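Local coordinates for capsid protein (Penaeus vannamei nodavirus, PDB 5YKZ), which forms the protruding domain of a shrimp nodavirus capsid protein and pairs with a second copy to build the dimeric spikes of the virus particle, at residues B[18-23]-B[105-110]; B[40-45]-B[111-116]; B[59-64]-B[83-88]. One frame throughout, in Å; residues are numbered along the deposited sequence.

Contact 1 of 3, residues B[18-23]-B[105-110]; sequences KPEVSG and SKKQTT
Lys18 NZ makes the direct hydrogen bonds between segments 18-23 and 105-110. It donates to the hydroxyl of Thr109, 2.9 Å from OG1, and to Lys107 O at 3.2 Å; a weak bond to Gln108 O accompanies them. The Lys107 carbonyl is met from above its plane, 53° out of it. Lys18 runs extended until its last torsion (chi4 -64°), and that kink turns NZ in among the three acceptors. On Thr109, chi1 of -61° sets OG1 beside the backbone N and facing the ammonium. A water 3.1 Å from Lys18 NZ also accepts from Thr110 N and so ties in the next residue. The second lysine reaches the other way: Lys107 NZ is bonded to Ala104 O and to three waters, which pass it on to the carbonyls of Lys18, Pro19 and Glu20. Glu20 OE2 is 4.2 Å from Lys107 NZ, too long for a salt bridge, but one water accepts from NZ and donates weakly to Glu20 OE1. Behind the 105-110 loop, Lys106 and Gln108 are both held by Glu53. The contact thus links the loop between strands 7-15 and 26-30 to the one that leads from strand 95-101 into strand 111-118.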
# COMPACT_ATOMS: atom_id res chain seq x y z
N LYS B 18 -3.46 4.13 -17.55
CA LYS B 18 -4.54 3.25 -18.01
C LYS B 18 -4.16 2.79 -19.35
O LYS B 18 -4.57 3.39 -20.40
CB LYS B 18 -5.84 4.02 -17.98
CG LYS B 18 -6.20 4.53 -16.61
CD LYS B 18 -7.54 5.24 -16.62
CE LYS B 18 -7.84 6.01 -15.39
NZ LYS B 18 -7.94 5.21 -14.31
N PRO B 19 -3.38 1.74 -19.47
CA PRO B 19 -2.98 1.25 -20.80
C PRO B 19 -4.14 0.90 -21.69
O PRO B 19 -5.14 0.39 -21.28
CB PRO B 19 -2.14 0.01 -20.50
CG PRO B 19 -1.72 0.15 -19.08
CD PRO B 19 -2.79 0.93 -18.38
N GLU B 20 -3.92 1.14 -23.00
CA GLU B 20 -5.01 0.98 -23.95
C GLU B 20 -5.17 -0.42 -24.44
O GLU B 20 -6.26 -0.75 -24.94
CB GLU B 20 -4.88 1.92 -25.16
CG GLU B 20 -5.01 3.37 -24.76
CD GLU B 20 -6.41 3.78 -24.38
OE1 GLU B 20 -6.55 4.76 -23.62
OE2 GLU B 20 -7.39 3.20 -24.90
N VAL B 21 -4.16 -1.19 -24.44
CA VAL B 21 -4.20 -2.54 -25.03
C VAL B 21 -3.94 -3.66 -23.97
O VAL B 21 -2.91 -3.59 -23.25
CB VAL B 21 -3.20 -2.71 -26.21
CG1 VAL B 21 -3.26 -4.15 -26.81
CG2 VAL B 21 -3.51 -1.66 -27.27
N SER B 22 -4.82 -4.64 -23.88
CA SER B 22 -4.70 -5.67 -22.90
C SER B 22 -3.41 -6.38 -23.01
O SER B 22 -3.04 -6.87 -24.14
CB SER B 22 -5.86 -6.67 -23.07
OG SER B 22 -7.04 -5.99 -22.81
N GLY B 23 -2.70 -6.55 -21.91
CA GLY B 23 -1.55 -7.35 -21.91
C GLY B 23 -0.27 -6.73 -22.49
O GLY B 23 0.77 -7.40 -22.49
N SER B 105 -9.97 -2.93 -20.57
CA SER B 105 -11.26 -2.35 -20.38
C SER B 105 -11.61 -2.07 -18.92
O SER B 105 -12.63 -1.51 -18.62
CB SER B 105 -12.33 -3.21 -21.05
OG SER B 105 -12.26 -4.51 -20.66
N LYS B 106 -10.71 -2.48 -17.99
CA LYS B 106 -10.86 -2.19 -16.58
C LYS B 106 -10.24 -0.82 -16.36
O LYS B 106 -9.02 -0.71 -16.20
CB LYS B 106 -10.20 -3.28 -15.73
CG LYS B 106 -10.67 -4.68 -16.03
CD LYS B 106 -12.16 -4.90 -15.80
CE LYS B 106 -12.53 -4.73 -14.35
NZ LYS B 106 -13.95 -5.08 -14.13
N LYS B 107 -11.08 0.20 -16.40
CA LYS B 107 -10.62 1.59 -16.41
C LYS B 107 -10.60 2.23 -15.04
O LYS B 107 -10.56 3.47 -14.91
CB LYS B 107 -11.51 2.46 -17.36
CG LYS B 107 -11.65 1.99 -18.78
CD LYS B 107 -10.27 1.91 -19.36
CE LYS B 107 -10.34 1.72 -20.94
NZ LYS B 107 -9.04 1.42 -21.52
N GLN B 108 -10.66 1.39 -13.99
CA GLN B 108 -10.62 1.87 -12.61
C GLN B 108 -9.29 2.60 -12.39
O GLN B 108 -8.33 2.45 -13.11
CB GLN B 108 -10.75 0.69 -11.63
CG GLN B 108 -12.15 0.09 -11.64
CD GLN B 108 -12.45 -0.87 -12.79
OE1 GLN B 108 -11.56 -1.26 -13.51
NE2 GLN B 108 -13.75 -1.19 -12.95
N THR B 109 -9.25 3.40 -11.31
CA THR B 109 -8.11 4.21 -10.96
C THR B 109 -7.41 3.65 -9.76
O THR B 109 -8.01 3.51 -8.67
CB THR B 109 -8.53 5.65 -10.67
OG1 THR B 109 -9.14 6.22 -11.85
CG2 THR B 109 -7.33 6.52 -10.36
N THR B 110 -6.14 3.33 -9.94
CA THR B 110 -5.27 2.91 -8.82
C THR B 110 -4.01 3.76 -8.94
O THR B 110 -3.81 4.48 -9.91
CB THR B 110 -4.99 1.44 -8.82
OG1 THR B 110 -4.10 1.09 -9.87
CG2 THR B 110 -6.26 0.61 -8.87
O HOH W 1 -5.39 4.03 -12.89
O HOH W 2 -7.24 3.61 -21.27
O HOH W 3 -6.99 0.98 -19.36
O HOH W 4 -8.81 -0.17 -23.91

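Contact 2 of 3, residues B[40-45]-B[111-116]; sequences LLTPAF and GFNIIA
Leu41 lies alongside Phe112, both pointing the same way from the sheet, with Leu41 CB 4.1 Å from ring atom CD2 of Phe112. The strand pairing sets Phe112 CB 3.2 Å from Thr42 O, and the ring's CG, in the crowded position between backbone N and carbonyl carbon (chi1 54°), places the ring beside Leu41. Of the two leucine methyls, CD1 lies by Phe112 CE2, while Leu41 CD2 rests 4.0 Å from Ile114 CG1. With Pro43 these residues form one face, covered by Ile70 and Leu97 of more distant strands and by Phe16, whose ring meets that of Phe112.

Leu40, Thr42, Asn113 and Ile115 occupy the opposite face. The Ile115 side chain crosses that of Thr42 at about a right angle, its CD1 3.5 Å from Thr42 OG1. That hydroxyl, also in the crowded rotamer, shares a water 2.7 Å from OG1 with the Asn113 amide and Pro43 O. The water accepts from Asn113 ND2 and donates to the carbonyl. Here the second subunit packs as well: Thr42 meets its own counterpart, Leu40 packs on Ile115 of the second subunit, and Ile115 on Leu40 of that subunit.

Six main-chain bonds fix the register, from the Leu40 and Ile115 pair to Ala44 and Gly111. The straightest, Leu40 N to Ile115 O, is 3.1 Å long with 165° at the hydrogen; Gly111 N to Ala44 O bends to 136°. This is an antiparallel beta ladder, one face turned to the domain's core and the other to the dimer, and Phe45 pairs antiparallel with a strand of the second subunit, so the sheet continues across the interface.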
# COMPACT_ATOMS: atom_id res chain seq x y z
N LEU B 40 10.83 5.17 -2.62
CA LEU B 40 10.05 3.90 -2.50
C LEU B 40 8.65 4.16 -2.98
O LEU B 40 8.05 5.20 -2.60
CB LEU B 40 10.05 3.54 -1.06
CG LEU B 40 9.64 2.18 -0.72
CD1 LEU B 40 10.66 1.07 -1.17
CD2 LEU B 40 9.34 2.05 0.77
N LEU B 41 8.08 3.26 -3.73
CA LEU B 41 6.71 3.36 -4.21
C LEU B 41 5.88 2.27 -3.62
O LEU B 41 6.29 1.09 -3.66
CB LEU B 41 6.62 3.25 -5.74
CG LEU B 41 7.69 3.92 -6.54
CD1 LEU B 41 7.48 3.75 -8.01
CD2 LEU B 41 7.79 5.43 -6.22
N THR B 42 4.68 2.57 -3.07
CA THR B 42 3.79 1.61 -2.50
C THR B 42 2.41 1.78 -3.10
O THR B 42 2.00 2.94 -3.39
CB THR B 42 3.75 1.79 -0.96
OG1 THR B 42 3.37 3.19 -0.63
CG2 THR B 42 5.06 1.51 -0.36
N PRO B 43 1.65 0.72 -3.29
CA PRO B 43 0.35 0.82 -3.97
C PRO B 43 -0.75 1.38 -3.11
O PRO B 43 -0.72 1.17 -1.88
CB PRO B 43 0.04 -0.66 -4.33
CG PRO B 43 0.76 -1.43 -3.24
CD PRO B 43 2.02 -0.70 -2.99
N ALA B 44 -1.76 1.94 -3.68
CA ALA B 44 -2.95 2.43 -2.97
C ALA B 44 -4.06 2.66 -3.94
O ALA B 44 -3.79 3.07 -5.13
CB ALA B 44 -2.67 3.70 -2.19
N PHE B 45 -5.31 2.60 -3.51
CA PHE B 45 -6.42 3.07 -4.32
C PHE B 45 -7.59 3.35 -3.39
O PHE B 45 -7.65 2.83 -2.25
CB PHE B 45 -6.79 2.11 -5.44
CG PHE B 45 -7.14 0.74 -4.96
CD1 PHE B 45 -8.34 0.46 -4.39
CD2 PHE B 45 -6.23 -0.28 -5.09
CE1 PHE B 45 -8.62 -0.86 -3.92
CE2 PHE B 45 -6.49 -1.53 -4.64
CZ PHE B 45 -7.68 -1.80 -4.06
N GLY B 111 -3.13 3.64 -7.95
CA GLY B 111 -1.95 4.45 -7.92
C GLY B 111 -0.95 4.00 -6.89
O GLY B 111 -0.98 2.85 -6.40
N PHE B 112 -0.06 4.91 -6.59
CA PHE B 112 1.05 4.64 -5.69
C PHE B 112 1.41 5.89 -4.94
O PHE B 112 1.18 7.02 -5.42
CB PHE B 112 2.28 4.02 -6.42
CG PHE B 112 2.75 4.84 -7.59
CD1 PHE B 112 2.19 4.65 -8.83
CD2 PHE B 112 3.78 5.70 -7.44
CE1 PHE B 112 2.66 5.36 -9.92
CE2 PHE B 112 4.28 6.38 -8.54
CZ PHE B 112 3.70 6.21 -9.77
N ASN B 113 2.00 5.70 -3.76
CA ASN B 113 2.66 6.74 -3.00
C ASN B 113 4.08 6.78 -3.27
O ASN B 113 4.69 5.73 -3.37
CB ASN B 113 2.39 6.55 -1.51
CG ASN B 113 0.89 6.99 -1.20
OD1 ASN B 113 0.44 8.02 -1.62
ND2 ASN B 113 0.23 6.19 -0.70
N ILE B 114 4.67 7.97 -3.45
CA ILE B 114 6.10 8.16 -3.63
C ILE B 114 6.66 8.62 -2.31
O ILE B 114 6.33 9.72 -1.83
CB ILE B 114 6.41 9.15 -4.72
CG1 ILE B 114 5.68 8.79 -6.03
CG2 ILE B 114 7.92 9.27 -4.88
CD1 ILE B 114 6.07 9.68 -7.18
N ILE B 115 7.43 7.79 -1.67
CA ILE B 115 7.92 7.95 -0.29
C ILE B 115 9.37 8.33 -0.36
O ILE B 115 10.15 7.81 -1.10
CB ILE B 115 7.76 6.66 0.48
CG1 ILE B 115 6.31 6.25 0.47
CG2 ILE B 115 8.24 6.87 1.91
CD1 ILE B 115 6.02 4.90 0.87
N ALA B 116 9.67 9.41 0.41
CA ALA B 116 10.95 10.10 0.39
C ALA B 116 11.49 10.31 1.80
O ALA B 116 10.72 10.60 2.72
CB ALA B 116 10.75 11.47 -0.29
O HOH W 5 0.70 3.21 -0.13

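Contact 3 of 3, residues B[59-64]-B[83-88]; sequences LSATPV and GFIKVK
Ile85 and Pro63 reach toward each other tip to tip, two apolar side chains from strands that share no hydrogen bond. The conformation of Ile85 decides what each of its branches touches. Its CG2 is anti to the backbone N and comes to 3.8 Å from Pro63 CD, with CG of the same ring equally close. CG1 takes the place beside the backbone N (chi1 -73°), and the chain then continues extended, carrying the terminal methyl past the proline and along strand 59-63. There Ile85 CD1 ends 3.5 Å from Ala61 O, with the methyl of Ala61 a looser neighbour. The proline ring is thus met by both gamma branches, its CD lying 3.9 Å from Ile85 CG1.

Val87, two residues farther on, points to the same side and completes the grip on the ring. Its CG1 stands in the crowded position between backbone N and carbonyl carbon (chi1 60°); CG2, anti to the backbone N, is the methyl that approaches Pro63 CB at 4.1 Å. Pro63 therefore bears on Ile85 and Val87 together, while Lys86 between them points the opposite way. The ammonium of Lys86 is engaged across the dimer interface, in a salt bridge with Asp7 and a hydrogen bond to Val8 O, both of the second subunit.

The axes of strands 59-63 and 85-88 are inclined at 37°, with a closest approach of 7.6 Å, too far apart for backbone pairing. Strand 66-73 lies between the two in the order of the sheet, its Ile70 bonding to Ala61 through the backbone and touching Ile85 by its side chain. Apolar side chains thus meet beyond an intervening strand, across the inner face of a curved antiparallel sheet, consistent with the interior of a beta-barrel or beta-sandwich domain.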
# COMPACT_ATOMS: atom_id res chain seq x y z
N LEU B 59 -3.13 -5.24 -12.53
CA LEU B 59 -2.05 -4.35 -12.91
C LEU B 59 -0.76 -4.88 -12.38
O LEU B 59 -0.72 -5.29 -11.16
CB LEU B 59 -2.35 -2.94 -12.40
CG LEU B 59 -1.26 -1.89 -12.68
CD1 LEU B 59 -1.84 -0.53 -12.87
CD2 LEU B 59 -0.26 -1.83 -11.50
N SER B 60 0.29 -4.78 -13.12
CA SER B 60 1.64 -5.00 -12.61
C SER B 60 2.51 -3.82 -13.06
O SER B 60 2.39 -3.40 -14.21
CB SER B 60 2.19 -6.28 -13.20
OG SER B 60 3.40 -6.67 -12.62
N ALA B 61 3.37 -3.36 -12.18
CA ALA B 61 4.29 -2.25 -12.48
C ALA B 61 5.63 -2.62 -12.02
O ALA B 61 5.84 -3.00 -10.85
CB ALA B 61 3.82 -1.00 -11.89
N THR B 62 6.65 -2.33 -12.84
CA THR B 62 8.01 -2.59 -12.46
C THR B 62 8.83 -1.40 -12.97
O THR B 62 8.61 -1.02 -14.15
CB THR B 62 8.55 -3.85 -13.12
OG1 THR B 62 8.60 -3.62 -14.54
CG2 THR B 62 7.84 -5.08 -12.65
N PRO B 63 9.80 -0.88 -12.23
CA PRO B 63 10.64 0.15 -12.81
C PRO B 63 11.41 -0.39 -14.00
O PRO B 63 11.86 -1.52 -13.99
CB PRO B 63 11.55 0.50 -11.64
CG PRO B 63 11.66 -0.75 -10.84
CD PRO B 63 10.30 -1.39 -10.93
N VAL B 64 11.72 0.49 -14.98
CA VAL B 64 12.60 0.07 -16.05
C VAL B 64 13.96 -0.19 -15.52
O VAL B 64 14.68 -1.07 -16.07
CB VAL B 64 12.56 1.05 -17.24
CG1 VAL B 64 11.17 1.22 -17.82
CG2 VAL B 64 13.22 2.31 -16.97
N GLY B 83 3.70 -5.40 -2.88
CA GLY B 83 4.94 -5.00 -3.52
C GLY B 83 5.31 -3.59 -3.28
O GLY B 83 4.44 -2.75 -3.06
N PHE B 84 6.60 -3.33 -3.36
CA PHE B 84 7.10 -1.99 -3.23
C PHE B 84 8.29 -1.85 -4.13
O PHE B 84 9.11 -2.81 -4.30
CB PHE B 84 7.45 -1.62 -1.78
CG PHE B 84 8.23 -2.66 -1.00
CD1 PHE B 84 9.58 -2.71 -0.95
CD2 PHE B 84 7.57 -3.57 -0.22
CE1 PHE B 84 10.26 -3.63 -0.23
CE2 PHE B 84 8.23 -4.44 0.55
CZ PHE B 84 9.53 -4.53 0.52
N ILE B 85 8.41 -0.73 -4.79
CA ILE B 85 9.45 -0.43 -5.79
C ILE B 85 10.44 0.53 -5.21
O ILE B 85 10.08 1.55 -4.60
CB ILE B 85 8.78 0.16 -7.06
CG1 ILE B 85 8.05 -0.91 -7.80
CG2 ILE B 85 9.85 0.83 -7.93
CD1 ILE B 85 7.12 -0.40 -8.90
N LYS B 86 11.71 0.28 -5.40
CA LYS B 86 12.79 1.21 -5.15
C LYS B 86 13.30 1.67 -6.49
O LYS B 86 13.66 0.85 -7.33
CB LYS B 86 13.90 0.56 -4.34
CG LYS B 86 15.15 1.37 -4.08
CD LYS B 86 14.97 2.76 -3.53
CE LYS B 86 14.42 2.64 -2.16
NZ LYS B 86 15.23 1.89 -1.20
N VAL B 87 13.36 2.96 -6.70
CA VAL B 87 13.74 3.52 -7.98
C VAL B 87 14.45 4.83 -7.77
O VAL B 87 14.09 5.65 -6.86
CB VAL B 87 12.53 3.69 -8.90
CG1 VAL B 87 11.47 4.63 -8.28
CG2 VAL B 87 12.95 4.07 -10.33
N LYS B 88 15.48 5.06 -8.55
CA LYS B 88 16.25 6.32 -8.54
C LYS B 88 15.92 7.13 -9.72
O LYS B 88 15.89 6.66 -10.86
CB LYS B 88 17.71 6.00 -8.50
CG LYS B 88 18.67 7.20 -8.30
CD LYS B 88 20.15 6.77 -8.26
CE LYS B 88 21.09 7.97 -8.18
NZ LYS B 88 22.54 7.52 -8.05

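Overall arrangement
Contacts 2 and 3 are neighbours, their centres about 10 Å apart, whereas contact 1 lies about 18 Å from the first of them and 17 Å from the second, among the loops at the domain's periphery. Strands 38-48 and 79-88 adjoin in the antiparallel sheet and join contacts 2 and 3, with a probable hydrogen bond from Leu41 N to Ile85 O. Along the chain, contact 3 is nested within the loops closed by both others, while contacts 1 and 2 interleave: residues 105-110 run straight into 111-116. Contact 1 thus ties loops together just ahead of strand 111-118, and contacts 2 and 3 connect the core with the surface that meets the second subunit.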